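PDB 7PBG: FAD-binding oxidoreductase from Gulosibacter chungangensis, which catalyses the FAD-dependent oxidation of 4-ethylphenol, and probably related 4-alkylphenols, with its flavin held covalently. Local coordinates for residues 144-149 and 233-238; 240-245 and 323-328; 398-403 and 473-478. All blocks are in the same frame, centred on the assembly; numbering follows the deposited sequence.

Contact 1: residues 144-149 and 233-238; sequences AKLMID and MQLMPT
M147, L235 and T238 bury the most surface in this contact. M147 gives its backbone N to M236 O at 2.9 Å. The bond is nearly straight, 162° at the hydrogen. The side chain of M147 leaves beside its own backbone N (chi1 -73°), and CG lies 3.6 Å from T238 OG1. The two side chains cross at about a right angle. Sulfur SD of M147 also meets the methyl CE of M236, a loose apolar contact.

T238 closes the other end of the pairing. Its N donates to K145 O at 3.0 Å. K145 is also the centre of an inverse gamma turn.

L235 turns its side chain toward 144-149. Its CB sits 3.4 Å from M147 O, and its CD1 touches L146 CD1 at 4.0 Å, the two leucines crossing at about a right angle. Its other methyl, CD2, meets CG2 of I148. A water bridges the two segments: it donates to M147 O at 2.7 Å and accepts from M236 N.

Helix 132-142 covers L146 and I148. P237 packs on G268 of the second subunit, another copy of this protein. The short, weakly bonded strand 146-147 is thus added antiparallel to the end of strand 226-237, in the antiparallel sheet of a PCMH-type FAD-binding domain.

Contact 2: residues 240-245 and 323-328; sequences PEMLSF and TCYGPR
P240 packs against G326 and P327, just before helix 328-342, with its CG 3.7 Å from P327 N. E241 follows and takes a straight bond from G326 N to its O at 2.9 Å; the return bond from E241 N to G326 O is weak. Its side chain starts anti to the backbone N (chi1 -157°) and reaches R328. There OE2 forms a salt bridge with NH1 at 2.9 Å. NH1 comes from above the carboxylate plane, while OE2 stays in the guanidinium plane. A water links E241 OE1 to R328 N.

M242 turns to the other face of the sheet. Its SD meets the Y325 ring in a Met-aromatic contact, 3.5 Å from CD1 and oblique to the ring. L243 makes two backbone bonds with C324, N to O and O to N. Its methyl CD2 lies over one face of the R328 guanidinium, toward the rim. S244 OG and T323 OG1 are hydrogen-bonded at 2.7 Å; H372 binds the first and N375 the second. F245 brings CE2 to 3.5 Å from T323 N and makes an oblique sulfur-aromatic contact with C324 SG.

E241 and L243 meet helix 328-342 through R328 and I331. The salt bridge ties strand 241-249 to the start of that helix. R328 also pairs with D332 and E354, so its charge is probably balanced by several acids.

Contact 3: residues 398-403 and 473-478; sequences YAPVSA and YGIYRA. With FAD (flavin-adenine dinucleotide), chain C.
I475 presses its CD1 methyl obliquely on the ring of Y398, 3.4 Å from CE1. The same methyl lies beside P400, 3.6 Å from CD. Its position follows from chi2, -63°, which swings CD1 back toward the 398-403 segment. P400 CD in turn covers the centre of one Y398 face.

V401 N donates to G474 O at 2.9 Å. The return bond from G474 N to V401 O is weak, and a water donates to V401 O and accepts weakly from G474 N. S402 CB meets Y473 CD2 at 3.6 Å.

Y476 crosses V401 at about a right angle. Its CD2 touches V401 CG1 at 3.7 Å, and its CE2 approaches A399 O. The ring also meets H439 of its own chain and Y208 of the second subunit. An alanine in place of Y476 would probably leave V401 CG1 and Y208 of the second subunit without their aromatic partner and open a gap at the subunit boundary.

R477 turns away from the strand pair to the cofactor, its chain extended from CG to NE. NH2 donates to FAD O3' at 2.7 Å and NH1 to FAD O2 at 3.2 Å. E164 forms a salt bridge with NE, and N89 binds NH2. The guanidinium thus grips both ribityl chain and ring carbonyl, and its charge would probably stabilise negative charge at the N1–C2=O2 end of a reduced flavin.

Overall arrangement
Contacts 1 and 2 follow each other directly along the chain, and their centres are 15 Å apart. They touch: M147 SD lies 3.7 Å from M242 SD, and M236 CE lies 3.8 Å from Y325 CD1. This seam joins the FAD-binding domain sheet to the large antiparallel sheet that holds contacts 2 and 3. Contact 3 sits well away from both, its centre 29 Å from that of contact 1 and 31 Å from that of contact 2. It alone bonds the FAD, through R477. The side chains of I148 and Y325 stay about 11 and 13 Å from the cofactor. Contacts 1 and 3 also touch the second subunit.

Contact 1: residues 144-149 and 233-238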
loop_
_atom_site.group_PDB
_atom_site.type_symbol
_atom_site.label_atom_id
_atom_site.label_comp_id
_atom_site.label_asym_id
_atom_site.label_seq_id
_atom_site.Cartn_x
_atom_site.Cartn_y
_atom_site.Cartn_z
ATOM N N ALA A 144 15.154 22.333 0.364
ATOM C CA ALA A 144 15.083 20.944 -0.178
ATOM C C ALA A 144 14.267 20.929 -1.491
ATOM O O ALA A 144 13.184 21.542 -1.548
ATOM C CB ALA A 144 14.510 20.027 0.869
ATOM N N LYS A 145 14.755 20.259 -2.536
ATOM C CA LYS A 145 14.085 20.190 -3.859
ATOM C C LYS A 145 13.046 19.058 -3.854
ATOM O O LYS A 145 13.161 18.075 -4.603
ATOM C CB LYS A 145 15.113 20.030 -4.982
ATOM C CG LYS A 145 16.185 21.120 -4.992
ATOM C CD LYS A 145 15.639 22.520 -4.950
ATOM C CE LYS A 145 16.691 23.587 -5.199
ATOM N NZ LYS A 145 16.954 24.413 -3.989
ATOM N N LEU A 146 12.023 19.264 -3.043
ATOM C CA LEU A 146 10.919 18.315 -2.814
ATOM C C LEU A 146 9.610 19.075 -2.940
ATOM O O LEU A 146 9.560 20.274 -2.620
ATOM C CB LEU A 146 11.028 17.734 -1.404
ATOM C CG LEU A 146 12.294 16.947 -1.052
ATOM C CD1 LEU A 146 12.152 16.515 0.381
ATOM C CD2 LEU A 146 12.514 15.770 -1.964
ATOM N N MET A 147 8.577 18.367 -3.359
ATOM C CA MET A 147 7.210 18.870 -3.500
ATOM C C MET A 147 6.334 18.146 -2.497
ATOM O O MET A 147 6.521 16.925 -2.243
ATOM C CB MET A 147 6.672 18.550 -4.902
ATOM C CG MET A 147 7.271 19.390 -5.976
ATOM S SD MET A 147 6.785 18.660 -7.555
ATOM C CE MET A 147 4.998 18.667 -7.391
ATOM N N ILE A 148 5.359 18.850 -1.992
ATOM C CA ILE A 148 4.268 18.179 -1.254
ATOM C C ILE A 148 3.108 17.880 -2.220
ATOM O O ILE A 148 3.111 18.301 -3.379
ATOM C CB ILE A 148 3.814 18.993 -0.057
ATOM C CG1 ILE A 148 3.075 20.263 -0.475
ATOM C CG2 ILE A 148 4.994 19.330 0.847
ATOM C CD1 ILE A 148 2.128 20.762 0.589
ATOM N N ASP A 149 2.124 17.162 -1.707
ATOM C CA ASP A 149 0.915 16.761 -2.467
ATOM C C ASP A 149 -0.286 17.222 -1.655
ATOM O O ASP A 149 -0.773 16.489 -0.761
ATOM C CB ASP A 149 0.822 15.260 -2.746
ATOM C CG ASP A 149 -0.335 14.937 -3.663
ATOM O OD1 ASP A 149 -0.094 14.780 -4.865
ATOM O OD2 ASP A 149 -1.464 14.858 -3.153
ATOM N N MET A 233 5.903 11.113 5.678
ATOM C CA MET A 233 5.211 11.338 4.384
ATOM C C MET A 233 6.287 11.452 3.325
ATOM O O MET A 233 7.077 12.401 3.425
ATOM C CB MET A 233 4.320 12.577 4.378
ATOM C CG MET A 233 3.637 12.867 3.038
ATOM S SD MET A 233 2.684 11.412 2.455
ATOM C CE MET A 233 1.504 11.224 3.792
ATOM N N GLN A 234 6.400 10.454 2.456
ATOM C CA GLN A 234 7.411 10.521 1.351
ATOM C C GLN A 234 6.981 11.615 0.355
ATOM O O GLN A 234 5.773 11.807 0.162
ATOM C CB GLN A 234 7.535 9.126 0.752
ATOM C CG GLN A 234 8.049 8.152 1.778
ATOM C CD GLN A 234 8.099 6.732 1.317
ATOM O OE1 GLN A 234 7.514 6.374 0.298
ATOM N NE2 GLN A 234 8.839 5.946 2.066
ATOM N N LEU A 235 7.941 12.356 -0.197
ATOM C CA LEU A 235 7.702 13.574 -0.972
ATOM C C LEU A 235 8.345 13.432 -2.335
ATOM O O LEU A 235 9.488 13.024 -2.431
ATOM C CB LEU A 235 8.303 14.808 -0.256
ATOM C CG LEU A 235 7.782 15.116 1.139
ATOM C CD1 LEU A 235 8.394 16.436 1.679
ATOM C CD2 LEU A 235 6.260 15.189 1.137
ATOM N N MET A 236 7.598 13.812 -3.336
ATOM C CA MET A 236 8.085 13.709 -4.721
ATOM C C MET A 236 9.280 14.619 -4.865
ATOM O O MET A 236 9.230 15.829 -4.564
ATOM C CB MET A 236 6.983 14.066 -5.725
ATOM C CG MET A 236 7.407 13.867 -7.158
ATOM S SD MET A 236 5.933 14.055 -8.193
ATOM C CE MET A 236 6.617 14.826 -9.657
ATOM N N PRO A 237 10.407 14.125 -5.426
ATOM C CA PRO A 237 11.463 15.038 -5.840
ATOM C C PRO A 237 10.966 16.016 -6.913
ATOM O O PRO A 237 10.253 15.619 -7.813
ATOM C CB PRO A 237 12.522 14.072 -6.422
ATOM C CG PRO A 237 12.265 12.774 -5.725
ATOM C CD PRO A 237 10.759 12.718 -5.637
ATOM N N THR A 238 11.335 17.278 -6.783
ATOM C CA THR A 238 10.933 18.329 -7.718
ATOM C C THR A 238 11.542 18.033 -9.083
ATOM O O THR A 238 12.750 17.928 -9.216
ATOM C CB THR A 238 11.369 19.715 -7.194
ATOM O OG1 THR A 238 10.836 19.928 -5.885
ATOM C CG2 THR A 238 10.953 20.830 -8.120
HETATM O O HOH W 1 4.905 14.897 -2.818
#

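Contact 2: residues 240-245 and 323-328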
loop_
_atom_site.group_PDB
_atom_site.type_symbol
_atom_site.label_atom_id
_atom_site.label_comp_id
_atom_site.label_asym_id
_atom_site.label_seq_id
_atom_site.Cartn_x
_atom_site.Cartn_y
_atom_site.Cartn_z
ATOM N N PRO A 240 12.422 18.887 -13.247
ATOM C CA PRO A 240 12.980 20.091 -13.853
ATOM C C PRO A 240 11.945 21.177 -14.213
ATOM O O PRO A 240 12.175 22.387 -14.014
ATOM C CB PRO A 240 13.652 19.556 -15.128
ATOM C CG PRO A 240 13.875 18.094 -14.893
ATOM C CD PRO A 240 12.845 17.638 -13.868
ATOM N N GLU A 241 10.795 20.750 -14.738
ATOM C CA GLU A 241 9.709 21.646 -15.175
ATOM C C GLU A 241 8.365 20.993 -14.930
ATOM O O GLU A 241 8.328 19.761 -14.843
ATOM C CB GLU A 241 9.883 21.934 -16.669
ATOM C CG GLU A 241 9.244 23.194 -17.120
ATOM C CD GLU A 241 9.865 23.834 -18.359
ATOM O OE1 GLU A 241 10.996 23.509 -18.762
ATOM O OE2 GLU A 241 9.207 24.675 -18.881
ATOM N N MET A 242 7.317 21.806 -14.858
ATOM C CA MET A 242 5.934 21.335 -14.758
ATOM C C MET A 242 5.070 22.276 -15.592
ATOM O O MET A 242 5.300 23.508 -15.563
ATOM C CB MET A 242 5.483 21.324 -13.303
ATOM C CG MET A 242 6.300 20.409 -12.485
ATOM S SD MET A 242 5.821 20.237 -10.755
ATOM C CE MET A 242 6.709 21.640 -10.085
ATOM N N LEU A 243 4.128 21.727 -16.322
ATOM C CA LEU A 243 3.223 22.504 -17.200
ATOM C C LEU A 243 1.815 21.951 -17.101
ATOM O O LEU A 243 1.645 20.690 -17.277
ATOM C CB LEU A 243 3.751 22.444 -18.625
ATOM C CG LEU A 243 2.964 23.239 -19.651
ATOM C CD1 LEU A 243 3.154 24.726 -19.450
ATOM C CD2 LEU A 243 3.412 22.853 -21.048
ATOM N N SER A 244 0.885 22.817 -16.757
ATOM C CA SER A 244 -0.528 22.448 -16.552
ATOM C C SER A 244 -1.374 22.800 -17.755
ATOM O O SER A 244 -1.005 23.638 -18.601
ATOM C CB SER A 244 -1.101 23.064 -15.322
ATOM O OG SER A 244 -0.443 22.611 -14.192
ATOM N N PHE A 245 -2.522 22.152 -17.838
ATOM C CA PHE A 245 -3.448 22.366 -18.942
ATOM C C PHE A 245 -4.888 22.306 -18.453
ATOM O O PHE A 245 -5.219 21.682 -17.412
ATOM C CB PHE A 245 -3.168 21.352 -20.027
ATOM C CG PHE A 245 -3.229 19.921 -19.589
ATOM C CD1 PHE A 245 -4.419 19.215 -19.583
ATOM C CD2 PHE A 245 -2.074 19.262 -19.227
ATOM C CE1 PHE A 245 -4.414 17.879 -19.219
ATOM C CE2 PHE A 245 -2.078 17.929 -18.856
ATOM C CZ PHE A 245 -3.259 17.238 -18.866
ATOM N N THR A 323 -1.567 18.084 -15.415
ATOM C CA THR A 323 -0.184 18.603 -15.365
ATOM C C THR A 323 0.793 17.535 -15.849
ATOM O O THR A 323 0.608 16.332 -15.619
ATOM C CB THR A 323 0.150 19.118 -13.962
ATOM O OG1 THR A 323 -0.827 20.064 -13.554
ATOM C CG2 THR A 323 1.549 19.706 -13.900
ATOM N N CYS A 324 1.782 17.978 -16.606
ATOM C CA CYS A 324 2.922 17.179 -17.071
ATOM C C CYS A 324 4.170 17.632 -16.306
ATOM O O CYS A 324 4.322 18.854 -15.927
ATOM C CB CYS A 324 3.083 17.352 -18.570
ATOM S SG CYS A 324 1.799 16.450 -19.475
ATOM N N TYR A 325 5.017 16.663 -16.031
ATOM C CA TYR A 325 6.203 16.805 -15.143
ATOM C C TYR A 325 7.430 16.281 -15.860
ATOM O O TYR A 325 7.374 15.154 -16.385
ATOM C CB TYR A 325 6.032 16.003 -13.851
ATOM C CG TYR A 325 4.751 16.298 -13.118
ATOM C CD1 TYR A 325 4.729 17.164 -12.041
ATOM C CD2 TYR A 325 3.542 15.773 -13.540
ATOM C CE1 TYR A 325 3.563 17.453 -11.350
ATOM C CE2 TYR A 325 2.367 16.089 -12.886
ATOM C CZ TYR A 325 2.370 16.904 -11.757
ATOM O OH TYR A 325 1.179 17.210 -11.121
ATOM N N GLY A 326 8.528 17.023 -15.805
ATOM C CA GLY A 326 9.833 16.482 -16.215
ATOM C C GLY A 326 10.626 17.529 -16.960
ATOM O O GLY A 326 10.264 18.693 -16.950
ATOM N N PRO A 327 11.675 17.092 -17.670
ATOM C CA PRO A 327 12.362 17.990 -18.576
ATOM C C PRO A 327 11.409 18.374 -19.706
ATOM O O PRO A 327 10.510 17.594 -20.064
ATOM C CB PRO A 327 13.534 17.162 -19.097
ATOM C CG PRO A 327 13.117 15.735 -18.927
ATOM C CD PRO A 327 12.078 15.685 -17.811
ATOM N N ARG A 328 11.654 19.527 -20.308
ATOM C CA ARG A 328 10.776 20.061 -21.368
ATOM C C ARG A 328 10.640 19.083 -22.541
ATOM O O ARG A 328 9.533 19.026 -23.120
ATOM C CB ARG A 328 11.232 21.438 -21.828
ATOM C CG ARG A 328 10.160 22.222 -22.564
ATOM C CD ARG A 328 8.894 22.474 -21.771
ATOM N NE ARG A 328 7.867 23.122 -22.576
ATOM C CZ ARG A 328 7.157 24.217 -22.244
ATOM N NH1 ARG A 328 7.283 24.796 -21.050
ATOM N NH2 ARG A 328 6.266 24.675 -23.116
HETATM O O HOH W 2 13.370 21.490 -18.885
#

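Contact 3: residues 398-403 and 473-478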
loop_
_atom_site.group_PDB
_atom_site.type_symbol
_atom_site.label_atom_id
_atom_site.label_comp_id
_atom_site.label_asym_id
_atom_site.label_seq_id
_atom_site.Cartn_x
_atom_site.Cartn_y
_atom_site.Cartn_z
ATOM N N TYR A 398 -21.007 12.557 -1.453
ATOM C CA TYR A 398 -21.327 11.215 -2.018
ATOM C C TYR A 398 -20.248 10.914 -3.041
ATOM O O TYR A 398 -20.271 11.523 -4.124
ATOM C CB TYR A 398 -22.700 11.229 -2.653
ATOM C CG TYR A 398 -23.036 9.991 -3.451
ATOM C CD1 TYR A 398 -23.214 8.777 -2.818
ATOM C CD2 TYR A 398 -23.165 10.045 -4.827
ATOM C CE1 TYR A 398 -23.461 7.627 -3.541
ATOM C CE2 TYR A 398 -23.477 8.906 -5.554
ATOM C CZ TYR A 398 -23.598 7.690 -4.910
ATOM O OH TYR A 398 -23.876 6.540 -5.595
ATOM N N ALA A 399 -19.335 9.989 -2.738
ATOM C CA ALA A 399 -18.167 9.768 -3.633
ATOM C C ALA A 399 -17.956 8.284 -3.917
ATOM O O ALA A 399 -17.053 7.681 -3.357
ATOM C CB ALA A 399 -16.971 10.403 -3.025
ATOM N N PRO A 400 -18.797 7.673 -4.760
ATOM C CA PRO A 400 -18.594 6.270 -5.060
ATOM C C PRO A 400 -17.462 5.988 -6.042
ATOM O O PRO A 400 -17.173 6.764 -6.930
ATOM C CB PRO A 400 -19.903 5.835 -5.694
ATOM C CG PRO A 400 -20.437 7.093 -6.342
ATOM C CD PRO A 400 -20.011 8.215 -5.390
ATOM N N VAL A 401 -16.991 4.749 -5.960
ATOM C CA VAL A 401 -15.905 4.254 -6.819
ATOM C C VAL A 401 -16.506 3.153 -7.694
ATOM O O VAL A 401 -17.366 2.404 -7.234
ATOM C CB VAL A 401 -14.696 3.776 -6.001
ATOM C CG1 VAL A 401 -15.017 2.680 -5.009
ATOM C CG2 VAL A 401 -13.525 3.408 -6.904
ATOM N N SER A 402 -16.045 3.075 -8.932
ATOM C CA SER A 402 -16.582 2.103 -9.909
ATOM C C SER A 402 -15.528 1.766 -10.970
ATOM O O SER A 402 -14.455 2.325 -10.918
ATOM C CB SER A 402 -17.807 2.668 -10.526
ATOM O OG SER A 402 -17.476 3.847 -11.222
ATOM N N ALA A 403 -15.849 0.902 -11.934
ATOM C CA ALA A 403 -14.941 0.686 -13.082
ATOM C C ALA A 403 -15.046 1.837 -14.078
ATOM O O ALA A 403 -16.127 2.378 -14.368
ATOM C CB ALA A 403 -15.232 -0.662 -13.716
ATOM N N TYR A 473 -21.893 0.410 -7.128
ATOM C CA TYR A 473 -21.037 1.606 -6.890
ATOM C C TYR A 473 -20.966 1.838 -5.384
ATOM O O TYR A 473 -22.015 2.026 -4.755
ATOM C CB TYR A 473 -21.646 2.840 -7.537
ATOM C CG TYR A 473 -21.913 2.751 -9.016
ATOM C CD1 TYR A 473 -22.917 3.514 -9.589
ATOM C CD2 TYR A 473 -21.201 1.883 -9.836
ATOM C CE1 TYR A 473 -23.184 3.443 -10.946
ATOM C CE2 TYR A 473 -21.474 1.787 -11.191
ATOM C CZ TYR A 473 -22.454 2.590 -11.748
ATOM O OH TYR A 473 -22.701 2.528 -13.092
ATOM N N GLY A 474 -19.776 1.694 -4.835
ATOM C CA GLY A 474 -19.575 1.656 -3.391
ATOM C C GLY A 474 -18.871 2.913 -2.928
ATOM O O GLY A 474 -18.012 3.448 -3.628
ATOM N N ILE A 475 -19.243 3.319 -1.752
ATOM C CA ILE A 475 -18.716 4.549 -1.103
ATOM C C ILE A 475 -17.529 4.100 -0.267
ATOM O O ILE A 475 -17.677 3.127 0.475
ATOM C CB ILE A 475 -19.845 5.183 -0.265
ATOM C CG1 ILE A 475 -20.952 5.752 -1.157
ATOM C CG2 ILE A 475 -19.284 6.218 0.681
ATOM C CD1 ILE A 475 -20.487 6.859 -2.052
ATOM N N TYR A 476 -16.420 4.812 -0.277
ATOM C CA TYR A 476 -15.257 4.403 0.550
ATOM C C TYR A 476 -14.831 5.517 1.510
ATOM O O TYR A 476 -13.823 5.347 2.128
ATOM C CB TYR A 476 -14.083 4.087 -0.370
ATOM C CG TYR A 476 -13.784 5.223 -1.296
ATOM C CD1 TYR A 476 -13.022 6.304 -0.876
ATOM C CD2 TYR A 476 -14.394 5.296 -2.531
ATOM C CE1 TYR A 476 -12.854 7.408 -1.691
ATOM C CE2 TYR A 476 -14.207 6.376 -3.370
ATOM C CZ TYR A 476 -13.452 7.447 -2.930
ATOM O OH TYR A 476 -13.266 8.516 -3.753
ATOM N N ARG A 477 -15.634 6.555 1.668
ATOM C CA ARG A 477 -15.386 7.627 2.666
ATOM C C ARG A 477 -16.745 8.264 2.917
ATOM O O ARG A 477 -17.449 8.552 1.958
ATOM C CB ARG A 477 -14.375 8.621 2.117
ATOM C CG ARG A 477 -13.821 9.567 3.175
ATOM C CD ARG A 477 -12.804 10.493 2.647
ATOM N NE ARG A 477 -12.395 11.513 3.592
ATOM C CZ ARG A 477 -11.544 12.456 3.281
ATOM N NH1 ARG A 477 -11.007 12.466 2.077
ATOM N NH2 ARG A 477 -11.213 13.367 4.150
ATOM N N ALA A 478 -17.134 8.411 4.164
ATOM C CA ALA A 478 -18.494 8.916 4.417
ATOM C C ALA A 478 -18.577 9.667 5.738
ATOM O O ALA A 478 -17.927 9.294 6.711
ATOM C CB ALA A 478 -19.434 7.744 4.365
HETATM P PA FAD C . -8.770 15.468 10.480
HETATM O O1A FAD C . -10.149 16.027 10.624
HETATM O O2A FAD C . -7.719 15.873 11.484
HETATM O O5B FAD C . -8.880 13.903 10.507
HETATM C C5B FAD C . -9.879 13.208 9.774
HETATM C C4B FAD C . -10.163 11.915 10.500
HETATM O O4B FAD C . -8.984 11.059 10.503
HETATM C C3B FAD C . -10.530 12.044 11.987
HETATM O O3B FAD C . -11.909 12.360 12.157
HETATM C C2B FAD C . -10.076 10.690 12.557
HETATM O O2B FAD C . -11.068 9.716 12.290
HETATM C C1B FAD C . -8.796 10.443 11.766
HETATM N N9A FAD C . -7.605 10.988 12.364
HETATM C C8A FAD C . -7.003 12.158 12.024
HETATM N N7A FAD C . -5.928 12.379 12.722
HETATM C C5A FAD C . -5.852 11.332 13.609
HETATM C C6A FAD C . -4.900 10.988 14.573
HETATM N N6A FAD C . -3.850 11.762 14.876
HETATM N N1A FAD C . -5.120 9.853 15.276
HETATM C C2A FAD C . -6.193 9.084 14.957
HETATM N N3A FAD C . -7.132 9.295 14.044
HETATM C C4A FAD C . -6.897 10.455 13.398
HETATM N N1 FAD C . -10.380 15.735 0.830
HETATM C C2 FAD C . -9.427 15.164 0.116
HETATM O O2 FAD C . -8.826 14.142 0.538
HETATM N N3 FAD C . -9.001 15.698 -1.045
HETATM C C4 FAD C . -9.580 16.801 -1.604
HETATM O O4 FAD C . -9.098 17.292 -2.643
HETATM C C4X FAD C . -10.615 17.406 -0.916
HETATM N N5 FAD C . -11.179 18.451 -1.460
HETATM C C5X FAD C . -12.195 19.040 -0.748
HETATM C C6 FAD C . -12.800 20.178 -1.298
HETATM C C7 FAD C . -13.791 20.871 -0.629
HETATM C C7M FAD C . -14.400 22.106 -1.260
HETATM C C8 FAD C . -14.187 20.413 0.646
HETATM C C8M FAD C . -15.258 21.130 1.410
HETATM C C9 FAD C . -13.623 19.274 1.183
HETATM C C9A FAD C . -12.606 18.564 0.518
HETATM N N10 FAD C . -11.975 17.448 1.057
HETATM C C10 FAD C . -10.944 16.836 0.358
HETATM C "C1'" FAD C . -12.295 16.942 2.417
HETATM C "C2'" FAD C . -11.439 17.580 3.523
HETATM O "O2'" FAD C . -11.309 19.029 3.322
HETATM C "C3'" FAD C . -9.994 17.050 3.625
HETATM O "O3'" FAD C . -9.980 15.649 3.494
HETATM C "C4'" FAD C . -9.239 17.427 4.907
HETATM O "O4'" FAD C . -7.822 17.382 4.674
HETATM C "C5'" FAD C . -9.606 16.511 6.044
HETATM O "O5'" FAD C . -9.530 17.179 7.311
HETATM P P FAD C . -8.197 17.151 8.189
HETATM O O1P FAD C . -8.254 18.296 9.157
HETATM O O2P FAD C . -7.056 17.094 7.225
HETATM O O3P FAD C . -8.277 15.764 8.981
HETATM O O HOH W 3 -16.350 7.621 -1.055
HETATM O O HOH W 4 -19.301 9.708 0.191
HETATM O O HOH W 5 -17.855 -0.177 -6.448
#